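Local coordinates for protein transcriptional repressor of the blcABC operon (Agrobacterium tumefaciens, PDB 3MQ0) that represses transcription of the blcABC operon, probably by binding DNA through its helix-turn-helix domain, and is regulated via oligomerization, at residues E127-Y133 with I149-A155; L173-F177 with L192-E196; L184-V189 with D211-E216. All blocks are in the same frame, centred on the assembly; numbering follows the deposited sequence.

In the fold
All three contacts lie in the GAF-type C-terminal domain, their centres about 16 to 17 Å apart, and each mixes buried with exposed residues. Contact 1 is made within the sheet: main-chain hydrogen bonds hold its edge strand, with apolar side chains on the Val131-Leu153 face, and Arg152, salt-bridged to two glutamates, over Val132 on the other. Contact 2 joins two helices through leucines, Phe177 and a single salt bridge. Contact 3 has no regular structure and relies chiefly on polar bonds between loops. Leu176 and Phe177 of contact 2 pack on the Gly128-Gly129 turn of contact 1; Leu153 meets Leu184 and Ile214 of contact 3. Contacts 2 and 3 alternate along the chain, Val189 touching Gln194.

Contact 1: residues E127-Y133 with I149-A155; sequences EGGEVVY and IGMRLPA
Build 130-133 and 152-154 as antiparallel strands, axes 4.6 Å apart at closest and N-to-C directions at 151°. Val131 and Leu153 are the hydrogen-bonded pair: Val131 N to Leu153 O 2.9 Å, Leu153 N to Val131 O 3.2 Å. Glu130-Pro154 and Val132-Arg152 are non-hydrogen-bonded. Beyond the ladder, the loop 149-151 stays bonded to Tyr133: Tyr133 N to Met151 O 3.1 Å, Gly150 N to Tyr133 O 2.8 Å. At the other end Ala155 N reaches Gly129 O at 2.8 Å. A type II' turn, Glu127 to Glu130, with Gly128 at positive phi, closes the hairpin of strands 120-127 and 130-137 (Glu127 N to Glu130 O 2.9 Å, Glu130 N to Glu127 O 3.2 Å).

On one face Val131 sits between Leu153 and Ala155, CG1 4.1 Å from Ala155 CB and CG2 4.3 Å from Leu153 CB. The Tyr133 ring (chi1 m) fills the hollow between Met151 and Leu153: its CE1 lies 4.0 Å from both Met151 CE and Leu153 CD1, its OH 3.6 Å from Leu153 CD1, and Met151 SD stands 5.3 Å from the ring centroid in an oblique Met-aromatic contact. On the other face Arg152, chi1 m and then extended, lays its guanidinium over Val132, NH1 3.7 Å from CG2. Its NH2 pairs with Glu127 OE1 (3.5 Å) and its NH1, weakly, with Glu130 OE1 (3.3 Å).

The contact pairs strand 130-137 with edge strand 152-154 of the GAF-domain sheet. Main-chain bonds fix the register, while long salt bridges tie Arg152 more loosely to the turn.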
# COMPACT_ATOMS: atom_id res chain seq x y z
N GLU B 127 21.68 -2.84 8.63
CA GLU B 127 21.78 -4.15 8.01
C GLU B 127 22.44 -5.10 9.00
O GLU B 127 23.65 -5.02 9.25
CB GLU B 127 22.57 -4.08 6.70
CG GLU B 127 21.87 -3.18 5.68
CD GLU B 127 22.51 -3.19 4.31
OE1 GLU B 127 23.43 -4.01 4.08
OE2 GLU B 127 22.07 -2.38 3.46
N GLY B 128 21.64 -5.98 9.59
CA GLY B 128 22.14 -6.88 10.61
C GLY B 128 22.63 -6.10 11.81
O GLY B 128 21.89 -5.30 12.36
N GLY B 129 23.88 -6.33 12.21
CA GLY B 129 24.43 -5.66 13.37
C GLY B 129 25.17 -4.37 13.07
O GLY B 129 25.85 -3.83 13.95
N GLU B 130 25.06 -3.88 11.83
CA GLU B 130 25.74 -2.65 11.40
C GLU B 130 24.76 -1.57 10.96
O GLU B 130 23.63 -1.89 10.57
CB GLU B 130 26.70 -2.96 10.24
CG GLU B 130 27.67 -4.09 10.53
CD GLU B 130 28.66 -4.35 9.40
OE1 GLU B 130 28.25 -4.94 8.36
OE2 GLU B 130 29.84 -3.97 9.54
N VAL B 131 25.17 -0.30 11.01
CA VAL B 131 24.44 0.74 10.30
C VAL B 131 25.26 1.12 9.07
O VAL B 131 26.48 1.02 9.09
CB VAL B 131 24.16 1.98 11.15
CG1 VAL B 131 23.23 1.63 12.33
CG2 VAL B 131 25.44 2.61 11.66
N VAL B 132 24.58 1.53 8.00
CA VAL B 132 25.22 1.94 6.75
C VAL B 132 24.81 3.37 6.47
O VAL B 132 23.62 3.70 6.52
CB VAL B 132 24.78 1.04 5.58
CG1 VAL B 132 25.43 1.51 4.28
CG2 VAL B 132 25.13 -0.42 5.88
N TYR B 133 25.79 4.24 6.23
CA TYR B 133 25.54 5.67 6.00
C TYR B 133 25.05 5.90 4.58
O TYR B 133 25.75 5.58 3.63
CB TYR B 133 26.78 6.52 6.36
CG TYR B 133 26.96 6.46 7.84
CD1 TYR B 133 27.61 5.39 8.43
CD2 TYR B 133 26.35 7.40 8.66
CE1 TYR B 133 27.69 5.27 9.80
CE2 TYR B 133 26.42 7.29 10.04
CZ TYR B 133 27.10 6.23 10.60
OH TYR B 133 27.19 6.11 11.96
N ILE B 149 29.51 8.30 2.72
CA ILE B 149 28.42 7.48 2.19
C ILE B 149 28.94 6.06 1.94
O ILE B 149 30.05 5.88 1.43
CB ILE B 149 27.82 8.08 0.89
CG1 ILE B 149 27.45 9.55 1.09
CG2 ILE B 149 26.62 7.24 0.40
CD1 ILE B 149 26.35 9.79 2.12
N GLY B 150 28.17 5.05 2.35
CA GLY B 150 28.57 3.66 2.17
C GLY B 150 29.36 3.05 3.32
O GLY B 150 29.54 1.84 3.41
N MET B 151 29.86 3.91 4.20
CA MET B 151 30.60 3.50 5.39
C MET B 151 29.72 2.67 6.34
O MET B 151 28.51 2.85 6.36
CB MET B 151 31.12 4.75 6.08
CG MET B 151 31.46 4.63 7.53
SD MET B 151 32.17 6.20 8.04
CE MET B 151 31.55 6.32 9.71
N ARG B 152 30.34 1.74 7.08
CA ARG B 152 29.64 0.90 8.07
C ARG B 152 30.21 1.07 9.47
O ARG B 152 31.42 1.18 9.63
CB ARG B 152 29.74 -0.58 7.71
CG ARG B 152 29.27 -0.89 6.31
CD ARG B 152 29.27 -2.37 5.96
NE ARG B 152 28.53 -2.52 4.71
CZ ARG B 152 27.35 -3.13 4.59
NH1 ARG B 152 26.78 -3.70 5.64
NH2 ARG B 152 26.77 -3.18 3.41
N LEU B 153 29.34 1.05 10.47
CA LEU B 153 29.74 1.04 11.87
C LEU B 153 28.86 0.06 12.66
O LEU B 153 27.75 -0.24 12.23
CB LEU B 153 29.61 2.44 12.48
CG LEU B 153 30.70 3.42 12.05
CD1 LEU B 153 30.44 4.80 12.68
CD2 LEU B 153 32.06 2.91 12.47
N PRO B 154 29.35 -0.44 13.81
CA PRO B 154 28.52 -1.31 14.66
C PRO B 154 27.28 -0.60 15.18
O PRO B 154 27.39 0.45 15.81
CB PRO B 154 29.44 -1.67 15.83
CG PRO B 154 30.83 -1.43 15.31
CD PRO B 154 30.71 -0.28 14.35
N ALA B 155 26.12 -1.18 14.91
CA ALA B 155 24.85 -0.61 15.36
C ALA B 155 24.79 -0.33 16.87
O ALA B 155 24.18 0.65 17.29
CB ALA B 155 23.69 -1.50 14.95

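Contact 2: residues L173-F177 with L192-E196; sequences LRMLF and LSQLE
Two helix ends face each other: the last turn of helix 170-176 and the first of helix 192-205. Both are regular, with Phe177 N on Leu173 O at 3.0 Å and Glu196 N on Leu192 O at 2.9 Å. The closest CA pair is Phe177-Leu192, 7.4 Å apart, so side chains alone bridge the gap.

Leu173 (m, t) points toward the second helix. Its CB lies 4.5 Å from Leu192 CD1, and its CD1 4.0 Å from Glu196 OE2. The CA-CB bond of Arg174 points sideways to the second helix, but the end of the side chain (chi1 -84°, chi2 and chi3 t) comes across to Glu196 (m, t). The guanidinium meets the carboxylate in a two-pronged salt bridge, NH2 to OE1 2.6 Å and NH1 to OE2 2.8 Å. Leu192 (t, p) slips beneath this arm: its CD2 lies 3.5 Å from Arg174 CG and over one face of the guanidinium. Phe177, leaving helical angles (phi -124°, psi 38°), turns its ring (chi1 m) inward, CE2 4.2 Å from Leu195 CD2.

The result is an apolar seam between consecutive helices of the GAF-type IclR C-terminal domain, bordered by one ion pair. Arg174 NH1 also bonds to Pro170 O. Behind the seam, Phe177 rests on Leu165 of helix 159-165 and on Pro156, while Leu195 packs against Phe180 in the connecting loop.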
# COMPACT_ATOMS: atom_id res chain seq x y z
N LEU B 173 17.57 -9.47 19.44
CA LEU B 173 18.88 -8.92 19.80
C LEU B 173 19.87 -10.04 20.09
O LEU B 173 21.04 -9.97 19.73
CB LEU B 173 18.77 -8.01 21.02
CG LEU B 173 18.12 -6.65 20.85
CD1 LEU B 173 17.80 -6.01 22.21
CD2 LEU B 173 19.00 -5.73 20.01
N ARG B 174 19.39 -11.10 20.73
CA ARG B 174 20.30 -12.17 21.10
C ARG B 174 20.75 -12.95 19.88
O ARG B 174 21.85 -13.49 19.85
CB ARG B 174 19.68 -13.05 22.19
CG ARG B 174 19.90 -12.44 23.58
CD ARG B 174 18.90 -12.86 24.66
NE ARG B 174 19.25 -12.16 25.89
CZ ARG B 174 18.91 -10.90 26.18
NH1 ARG B 174 18.16 -10.19 25.34
NH2 ARG B 174 19.32 -10.35 27.32
N MET B 175 19.90 -13.01 18.86
CA MET B 175 20.28 -13.63 17.59
C MET B 175 21.34 -12.81 16.87
O MET B 175 22.24 -13.35 16.22
CB MET B 175 19.06 -13.79 16.69
CG MET B 175 18.03 -14.73 17.26
SD MET B 175 17.58 -15.96 16.04
CE MET B 175 17.17 -17.33 17.12
N LEU B 176 21.24 -11.49 16.97
CA LEU B 176 22.18 -10.61 16.29
C LEU B 176 23.53 -10.57 16.97
O LEU B 176 24.55 -10.44 16.31
CB LEU B 176 21.63 -9.18 16.26
CG LEU B 176 20.84 -8.77 15.04
CD1 LEU B 176 20.27 -7.38 15.27
CD2 LEU B 176 21.75 -8.81 13.82
N PHE B 177 23.53 -10.65 18.30
CA PHE B 177 24.72 -10.32 19.07
C PHE B 177 25.22 -11.42 20.01
O PHE B 177 25.68 -11.12 21.10
CB PHE B 177 24.48 -9.04 19.87
CG PHE B 177 24.22 -7.84 18.99
CD1 PHE B 177 25.14 -7.46 18.03
CD2 PHE B 177 23.06 -7.10 19.14
CE1 PHE B 177 24.90 -6.36 17.21
CE2 PHE B 177 22.81 -6.00 18.34
CZ PHE B 177 23.73 -5.64 17.37
N LEU B 192 25.67 -7.01 25.99
CA LEU B 192 24.25 -7.06 25.73
C LEU B 192 23.43 -6.44 26.85
O LEU B 192 22.49 -5.68 26.59
CB LEU B 192 23.83 -8.51 25.48
CG LEU B 192 22.48 -8.66 24.77
CD1 LEU B 192 22.31 -7.59 23.71
CD2 LEU B 192 22.36 -10.04 24.17
N SER B 193 23.78 -6.74 28.10
CA SER B 193 23.04 -6.21 29.24
C SER B 193 23.07 -4.69 29.27
O SER B 193 22.05 -4.03 29.51
CB SER B 193 23.63 -6.76 30.54
OG SER B 193 22.98 -6.17 31.66
N GLN B 194 24.24 -4.12 29.04
CA GLN B 194 24.35 -2.67 29.06
C GLN B 194 23.60 -2.05 27.89
O GLN B 194 22.98 -1.00 28.03
CB GLN B 194 25.83 -2.26 29.06
CG GLN B 194 26.62 -2.78 30.26
CD GLN B 194 27.28 -4.15 30.04
OE1 GLN B 194 26.70 -5.06 29.43
NE2 GLN B 194 28.50 -4.29 30.54
N LEU B 195 23.64 -2.71 26.74
CA LEU B 195 22.93 -2.24 25.56
C LEU B 195 21.42 -2.21 25.84
O LEU B 195 20.73 -1.24 25.50
CB LEU B 195 23.25 -3.11 24.34
CG LEU B 195 22.44 -2.85 23.07
CD1 LEU B 195 22.69 -1.42 22.55
CD2 LEU B 195 22.77 -3.88 22.00
N GLU B 196 20.91 -3.26 26.47
CA GLU B 196 19.48 -3.33 26.72
C GLU B 196 18.97 -2.26 27.67
O GLU B 196 17.83 -1.78 27.54
CB GLU B 196 19.08 -4.73 27.19
CG GLU B 196 19.09 -5.73 26.02
CD GLU B 196 18.61 -7.11 26.43
OE1 GLU B 196 19.30 -7.74 27.26
OE2 GLU B 196 17.56 -7.55 25.92

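Contact 3: residues L184-V189 with D211-E216; sequences LTSRSV and DGQIRE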
# COMPACT_ATOMS: atom_id res chain seq x y z
N LEU B 184 35.03 0.36 20.33
CA LEU B 184 35.82 1.32 19.55
C LEU B 184 36.55 2.30 20.47
O LEU B 184 37.64 2.76 20.15
CB LEU B 184 34.94 2.08 18.55
CG LEU B 184 34.32 1.25 17.42
CD1 LEU B 184 33.71 2.14 16.34
CD2 LEU B 184 35.36 0.31 16.80
N THR B 185 35.93 2.61 21.61
CA THR B 185 36.52 3.53 22.58
C THR B 185 36.31 2.94 23.97
O THR B 185 35.68 1.90 24.11
CB THR B 185 35.87 4.94 22.54
OG1 THR B 185 34.56 4.88 23.12
CG2 THR B 185 35.75 5.45 21.10
N SER B 186 36.82 3.62 25.00
CA SER B 186 36.62 3.18 26.37
C SER B 186 35.18 3.41 26.84
O SER B 186 34.81 3.00 27.94
CB SER B 186 37.58 3.90 27.31
OG SER B 186 37.33 5.29 27.35
N ARG B 187 34.37 4.07 26.01
CA ARG B 187 32.97 4.32 26.37
C ARG B 187 32.01 3.44 25.60
O ARG B 187 30.81 3.43 25.90
CB ARG B 187 32.61 5.78 26.11
CG ARG B 187 33.65 6.77 26.56
CD ARG B 187 33.26 7.41 27.86
NE ARG B 187 31.95 8.05 27.77
CZ ARG B 187 31.45 8.82 28.73
NH1 ARG B 187 32.16 9.04 29.83
NH2 ARG B 187 30.25 9.37 28.59
N SER B 188 32.51 2.71 24.61
CA SER B 188 31.64 1.86 23.81
C SER B 188 30.89 0.91 24.73
O SER B 188 31.47 0.37 25.65
CB SER B 188 32.46 1.04 22.82
OG SER B 188 33.09 1.88 21.87
N VAL B 189 29.60 0.70 24.48
CA VAL B 189 28.83 -0.19 25.33
C VAL B 189 29.50 -1.58 25.32
O VAL B 189 29.89 -2.08 24.27
CB VAL B 189 27.35 -0.21 24.92
CG1 VAL B 189 27.17 -0.81 23.54
CG2 VAL B 189 26.53 -0.96 25.94
N ASP B 211 27.32 8.82 23.59
CA ASP B 211 28.25 9.72 24.23
C ASP B 211 29.67 9.18 24.08
O ASP B 211 30.20 8.53 24.98
CB ASP B 211 27.90 9.89 25.71
CG ASP B 211 28.67 11.03 26.37
OD1 ASP B 211 29.64 11.53 25.74
OD2 ASP B 211 28.32 11.43 27.50
N GLY B 212 30.27 9.44 22.92
CA GLY B 212 31.66 9.09 22.68
C GLY B 212 31.96 7.60 22.51
O GLY B 212 33.06 7.15 22.83
N GLN B 213 30.99 6.86 21.99
CA GLN B 213 31.15 5.42 21.76
C GLN B 213 31.79 5.06 20.42
O GLN B 213 32.12 3.90 20.18
CB GLN B 213 29.81 4.70 21.92
CG GLN B 213 29.24 4.90 23.31
CD GLN B 213 28.11 3.96 23.64
OE1 GLN B 213 28.02 2.85 23.09
NE2 GLN B 213 27.23 4.40 24.53
N ILE B 214 31.95 6.06 19.55
CA ILE B 214 32.59 5.87 18.25
C ILE B 214 33.91 6.63 18.20
O ILE B 214 34.95 6.09 17.78
CB ILE B 214 31.70 6.40 17.11
CG1 ILE B 214 30.40 5.60 17.02
CG2 ILE B 214 32.47 6.39 15.79
CD1 ILE B 214 30.62 4.13 16.70
N ARG B 215 33.87 7.88 18.61
CA ARG B 215 35.08 8.68 18.75
C ARG B 215 35.04 9.42 20.07
O ARG B 215 34.03 9.98 20.44
CB ARG B 215 35.20 9.70 17.61
CG ARG B 215 35.79 9.17 16.33
CD ARG B 215 36.53 10.27 15.56
NE ARG B 215 36.89 9.86 14.21
CZ ARG B 215 37.94 9.10 13.90
NH1 ARG B 215 38.74 8.66 14.86
NH2 ARG B 215 38.18 8.79 12.64
N GLU B 216 36.17 9.43 20.77
CA GLU B 216 36.25 10.20 22.00
C GLU B 216 35.98 11.67 21.69
O GLU B 216 36.49 12.22 20.71
CB GLU B 216 37.62 10.01 22.65
CG GLU B 216 38.05 8.55 22.72
CD GLU B 216 38.83 8.23 23.97
OE1 GLU B 216 39.91 8.82 24.17
OE2 GLU B 216 38.36 7.38 24.76
O HOH W 1 39.19 5.22 23.58
O HOH W 2 28.68 7.26 27.55
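Two loops of the GAF-type domain interlock here, one carrying a type I beta turn (Thr185 to Ser188) with an ST turn in it, Thr185 OG1 accepting from Arg187 N at 3.0 Å. Gln213, Arg187 and Thr185 bury the most surface.

Gln213 lies under the turn. Its CG is 3.4 Å from Arg187 O, and its OE1 accepts from Val189 N at 3.0 Å. The amide has partners beyond the two loops too: OE1 also accepts from Lys162 NZ, and NE2 donates to Glu198 OE2 of helix 192-205, the strongest polar partner of this side chain. Gln213 O receives Ser188 OG at 2.8 Å, and that same OG accepts from Leu184 N and Thr185 N, both at 2.9 Å, so one hydroxyl ties the ends of the turn to the facing loop.

Arg187 reaches back toward the end of strand 208-211. Its NH2 forms a salt bridge with Asp211 OD2 at 3.0 Å, its NE a weak bond to Asp211 O at 3.3 Å, and water 2 links NH2, weakly, to that carbonyl.

Thr185 points into the facing loop at Gly212, whose positive phi favours glycine. Thr185 CG2 packs 3.5 Å from Ile214 O, while Leu184 CD1 meets Ile214 CD1 at 3.7 Å. With chi1 near 74°, the hydroxyl that accepts from Arg187 N also donates: Thr185 OG1 to Gly212 O is 2.7 Å.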